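Local coordinates for protein putative NADPH:quinone oxidoreductase (Ralstonia eutropha, PDB 3IUP) that binds NADPH and, as a probable medium-chain dehydrogenase/reductase, is thought to use it to reduce quinones, at residues Met92-Glu104 against Leu114-Tyr127. Residues are numbered along the deposited sequence; the frame is centred on the assembly and turned at random.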
loop_
_atom_site.group_PDB
_atom_site.type_symbol
_atom_site.label_atom_id
_atom_site.label_comp_id
_atom_site.label_asym_id
_atom_site.label_seq_id
_atom_site.Cartn_x
_atom_site.Cartn_y
_atom_site.Cartn_z
HETATM N N MSE A 92 -16.192 10.734 -26.318
HETATM C CA MSE A 92 -15.671 11.409 -25.118
HETATM C C MSE A 92 -15.006 12.712 -25.431
HETATM O O MSE A 92 -14.075 12.769 -26.206
HETATM C CB MSE A 92 -14.626 10.551 -24.380
HETATM C CG MSE A 92 -15.016 9.147 -24.091
HETATM SE SE MSE A 92 -16.470 9.087 -22.808
HETATM C CE MSE A 92 -15.360 9.154 -21.218
ATOM N N PRO A 93 -15.462 13.803 -24.798
ATOM C CA PRO A 93 -14.700 15.019 -24.829
ATOM C C PRO A 93 -13.414 14.851 -24.022
ATOM O O PRO A 93 -13.322 13.969 -23.166
ATOM C CB PRO A 93 -15.642 16.041 -24.171
ATOM C CG PRO A 93 -16.887 15.367 -23.892
ATOM C CD PRO A 93 -16.649 13.906 -23.932
ATOM N N VAL A 94 -12.415 15.681 -24.283
ATOM C CA VAL A 94 -11.115 15.491 -23.650
ATOM C C VAL A 94 -10.606 16.832 -23.156
ATOM O O VAL A 94 -10.955 17.880 -23.708
ATOM C CB VAL A 94 -10.117 14.835 -24.645
ATOM C CG1 VAL A 94 -8.749 14.600 -23.970
ATOM C CG2 VAL A 94 -10.665 13.524 -25.156
ATOM N N GLY A 95 -9.773 16.797 -22.118
ATOM C CA GLY A 95 -9.069 17.955 -21.630
ATOM C C GLY A 95 -9.618 18.391 -20.297
ATOM O O GLY A 95 -10.710 18.949 -20.221
ATOM N N ASN A 96 -8.856 18.139 -19.229
ATOM C CA ASN A 96 -9.319 18.448 -17.874
ATOM C C ASN A 96 -9.443 19.925 -17.617
ATOM O O ASN A 96 -10.433 20.358 -17.042
ATOM C CB ASN A 96 -8.376 17.882 -16.799
ATOM C CG ASN A 96 -8.590 16.418 -16.562
ATOM O OD1 ASN A 96 -9.707 15.999 -16.254
ATOM N ND2 ASN A 96 -7.517 15.622 -16.638
ATOM N N GLU A 97 -8.423 20.692 -17.992
ATOM C CA GLU A 97 -8.280 22.059 -17.532
ATOM C C GLU A 97 -7.881 22.970 -18.675
ATOM O O GLU A 97 -7.308 22.521 -19.676
ATOM C CB GLU A 97 -7.205 22.173 -16.406
ATOM C CG GLU A 97 -5.792 21.904 -16.839
ATOM C CD GLU A 97 -4.743 22.003 -15.723
ATOM O OE1 GLU A 97 -5.004 22.700 -14.707
ATOM O OE2 GLU A 97 -3.623 21.462 -15.944
ATOM N N GLY A 98 -8.190 24.240 -18.517
ATOM C CA GLY A 98 -7.741 25.245 -19.477
ATOM C C GLY A 98 -8.117 26.640 -19.069
ATOM O O GLY A 98 -8.666 26.872 -17.979
ATOM N N ALA A 99 -7.860 27.570 -19.960
ATOM C CA ALA A 99 -8.055 28.971 -19.637
ATOM C C ALA A 99 -8.476 29.707 -20.866
ATOM O O ALA A 99 -8.180 29.277 -21.998
ATOM C CB ALA A 99 -6.746 29.577 -19.065
ATOM N N GLY A 100 -9.236 30.782 -20.655
ATOM C CA GLY A 100 -9.662 31.595 -21.764
ATOM C C GLY A 100 -10.400 32.830 -21.294
ATOM O O GLY A 100 -10.290 33.245 -20.136
ATOM N N VAL A 101 -11.199 33.379 -22.194
ATOM C CA VAL A 101 -11.913 34.617 -21.932
ATOM C C VAL A 101 -13.427 34.384 -21.890
ATOM O O VAL A 101 -13.972 33.671 -22.720
ATOM C CB VAL A 101 -11.577 35.650 -22.988
ATOM C CG1 VAL A 101 -12.380 36.951 -22.749
ATOM C CG2 VAL A 101 -10.080 35.938 -22.961
ATOM N N VAL A 102 -14.086 34.984 -20.911
ATOM C CA VAL A 102 -15.532 34.888 -20.785
ATOM C C VAL A 102 -16.156 35.860 -21.760
ATOM O O VAL A 102 -15.941 37.076 -21.657
ATOM C CB VAL A 102 -16.031 35.199 -19.370
ATOM C CG1 VAL A 102 -17.575 35.219 -19.355
ATOM C CG2 VAL A 102 -15.507 34.173 -18.329
ATOM N N VAL A 103 -16.881 35.311 -22.723
ATOM C CA VAL A 103 -17.490 36.068 -23.813
ATOM C C VAL A 103 -19.007 36.157 -23.705
ATOM O O VAL A 103 -19.613 36.986 -24.384
ATOM C CB VAL A 103 -17.156 35.440 -25.204
ATOM C CG1 VAL A 103 -15.654 35.521 -25.480
ATOM C CG2 VAL A 103 -17.661 34.004 -25.281
ATOM N N GLU A 104 -19.639 35.299 -22.908
ATOM C CA GLU A 104 -21.066 35.456 -22.584
ATOM C C GLU A 104 -21.252 35.075 -21.127
ATOM O O GLU A 104 -20.594 34.172 -20.621
ATOM C CB GLU A 104 -21.960 34.552 -23.425
ATOM C CG GLU A 104 -22.042 34.896 -24.905
ATOM C CD GLU A 104 -22.991 33.978 -25.697
ATOM O OE1 GLU A 104 -24.023 33.511 -25.160
ATOM O OE2 GLU A 104 -22.700 33.755 -26.887
ATOM N N LEU A 114 -18.102 37.796 -14.033
ATOM C CA LEU A 114 -17.028 37.208 -14.807
ATOM C C LEU A 114 -16.964 37.718 -16.228
ATOM O O LEU A 114 -16.008 37.434 -16.950
ATOM C CB LEU A 114 -17.192 35.680 -14.815
ATOM C CG LEU A 114 -17.082 34.970 -13.451
ATOM C CD1 LEU A 114 -17.209 33.482 -13.721
ATOM C CD2 LEU A 114 -15.786 35.267 -12.680
HETATM N N MSE A 115 -17.976 38.452 -16.677
HETATM C CA MSE A 115 -17.977 38.894 -18.063
HETATM C C MSE A 115 -16.660 39.582 -18.432
HETATM O O MSE A 115 -16.179 40.470 -17.723
HETATM C CB MSE A 115 -19.130 39.868 -18.350
HETATM C CG MSE A 115 -19.260 40.197 -19.816
HETATM SE SE MSE A 115 -19.624 38.694 -20.975
HETATM C CE MSE A 115 -19.914 39.783 -22.579
ATOM N N GLY A 116 -16.068 39.119 -19.529
ATOM C CA GLY A 116 -14.857 39.711 -20.061
ATOM C C GLY A 116 -13.583 39.352 -19.351
ATOM O O GLY A 116 -12.510 39.716 -19.831
ATOM N N LYS A 117 -13.675 38.583 -18.267
ATOM C CA LYS A 117 -12.505 38.180 -17.518
ATOM C C LYS A 117 -11.785 36.996 -18.159
ATOM O O LYS A 117 -12.374 36.174 -18.853
ATOM C CB LYS A 117 -12.896 37.843 -16.091
ATOM C CG LYS A 117 -13.579 39.018 -15.352
ATOM C CD LYS A 117 -12.753 39.549 -14.260
ATOM C CE LYS A 117 -13.504 40.610 -13.460
ATOM N NZ LYS A 117 -13.640 41.823 -14.280
ATOM N N THR A 118 -10.491 36.952 -17.883
ATOM C CA THR A 118 -9.658 35.808 -18.179
ATOM C C THR A 118 -9.719 34.888 -16.984
ATOM O O THR A 118 -9.372 35.277 -15.845
ATOM C CB THR A 118 -8.209 36.243 -18.513
ATOM O OG1 THR A 118 -8.267 37.076 -19.667
ATOM C CG2 THR A 118 -7.332 35.011 -18.840
ATOM N N VAL A 119 -10.163 33.662 -17.264
ATOM C CA VAL A 119 -10.407 32.639 -16.263
ATOM C C VAL A 119 -9.748 31.310 -16.622
ATOM O O VAL A 119 -9.459 31.050 -17.775
ATOM C CB VAL A 119 -11.938 32.403 -16.067
ATOM C CG1 VAL A 119 -12.627 33.728 -15.623
ATOM C CG2 VAL A 119 -12.612 31.777 -17.295
ATOM N N ALA A 120 -9.543 30.488 -15.590
ATOM C CA ALA A 120 -9.176 29.067 -15.735
ATOM C C ALA A 120 -10.300 28.231 -15.157
ATOM O O ALA A 120 -11.006 28.653 -14.223
ATOM C CB ALA A 120 -7.833 28.755 -15.011
ATOM N N ALA A 121 -10.473 27.037 -15.685
ATOM C CA ALA A 121 -11.468 26.077 -15.140
ATOM C C ALA A 121 -10.962 24.683 -15.285
ATOM O O ALA A 121 -10.234 24.403 -16.245
ATOM C CB ALA A 121 -12.798 26.219 -15.860
ATOM N N ILE A 122 -11.358 23.773 -14.373
ATOM C CA ILE A 122 -11.075 22.357 -14.551
ATOM C C ILE A 122 -12.391 21.645 -14.880
ATOM O O ILE A 122 -12.841 20.766 -14.222
ATOM C CB ILE A 122 -10.227 21.682 -13.387
ATOM C CG1 ILE A 122 -9.829 20.248 -13.746
ATOM C CG2 ILE A 122 -10.938 21.691 -12.088
ATOM C CD1 ILE A 122 -8.682 19.664 -12.912
ATOM N N GLY A 123 -12.969 22.034 -15.976
ATOM C CA GLY A 123 -14.342 21.647 -16.297
ATOM C C GLY A 123 -14.438 20.344 -17.041
ATOM O O GLY A 123 -15.534 19.813 -17.205
ATOM N N GLY A 124 -13.312 19.822 -17.545
ATOM C CA GLY A 124 -13.398 18.764 -18.536
ATOM C C GLY A 124 -13.821 19.351 -19.882
ATOM O O GLY A 124 -14.340 20.500 -19.978
ATOM N N ALA A 125 -13.624 18.559 -20.935
ATOM C CA ALA A 125 -13.980 18.972 -22.302
ATOM C C ALA A 125 -13.338 20.315 -22.676
ATOM O O ALA A 125 -13.900 21.129 -23.422
ATOM C CB ALA A 125 -15.528 19.038 -22.488
HETATM N N MSE A 126 -12.108 20.525 -22.226
HETATM C CA MSE A 126 -11.454 21.820 -22.486
HETATM C C MSE A 126 -10.752 21.898 -23.828
HETATM O O MSE A 126 -10.355 22.997 -24.237
HETATM C CB MSE A 126 -10.509 22.239 -21.363
HETATM C CG MSE A 126 -11.087 22.161 -19.971
HETATM SE SE MSE A 126 -12.570 23.472 -19.765
HETATM C CE MSE A 126 -11.594 24.973 -19.808
ATOM N N TYR A 127 -10.631 20.772 -24.539
ATOM C CA TYR A 127 -10.094 20.782 -25.906
ATOM C C TYR A 127 -11.264 21.102 -26.868
ATOM O O TYR A 127 -11.799 20.233 -27.570
ATOM C CB TYR A 127 -9.421 19.487 -26.309
ATOM C CG TYR A 127 -8.261 19.085 -25.427
ATOM C CD1 TYR A 127 -7.679 19.949 -24.504
ATOM C CD2 TYR A 127 -7.778 17.784 -25.481
ATOM C CE1 TYR A 127 -6.628 19.517 -23.700
ATOM C CE2 TYR A 127 -6.744 17.361 -24.687
ATOM C CZ TYR A 127 -6.141 18.241 -23.800
ATOM O OH TYR A 127 -5.143 17.777 -22.988
HETATM O O HOH W 1 -13.035 15.802 -20.595
HETATM O O HOH W 2 -13.175 17.825 -26.096
#
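Tyr127 lays one ring face over Gly95, whose CA sits 3.6 Å from the centroid of the Tyr127 ring, a CH-pi contact almost along the ring normal. Val94 crosses the same ring near its rim. Its CG1, anti to the backbone N (chi1 -179°) and beside the carbonyl carbon, is thereby brought 3.5 Å from Tyr127 CE2. Tyr127 N donates to Val94 O in the carbonyl plane, and the far end of the ring, through OH, hydrogen-bonds to Pro43 O. Met126 N donates to Gly95 O and Gly124 N to Asn96 O. The chain of selenomethionine Met126 bends at chi2 and chi3, which brings CE 3.7 Å from Gly98 N. Beyond it, strands 98-104 and 118-121 pair antiparallel. Gly98 with Ala121 and Gly100 with Val119 form hydrogen-bonded pairs, each joined by two bonds. Val102 puts both methyls around Leu114 O, and its CG2 reaches Val119 CG2 at 3.9 Å. Val102 O accepts a bent hydrogen bond (136°) from Gly116 N at the type II turn 114-117. Glu97 carries its carboxylate to Phe154 N, Val155 N and Asn45. Backbone bonds fix the register within the GroES-like domain, while the bare CA of Gly95 lets the Tyr127 ring lie directly on the chain.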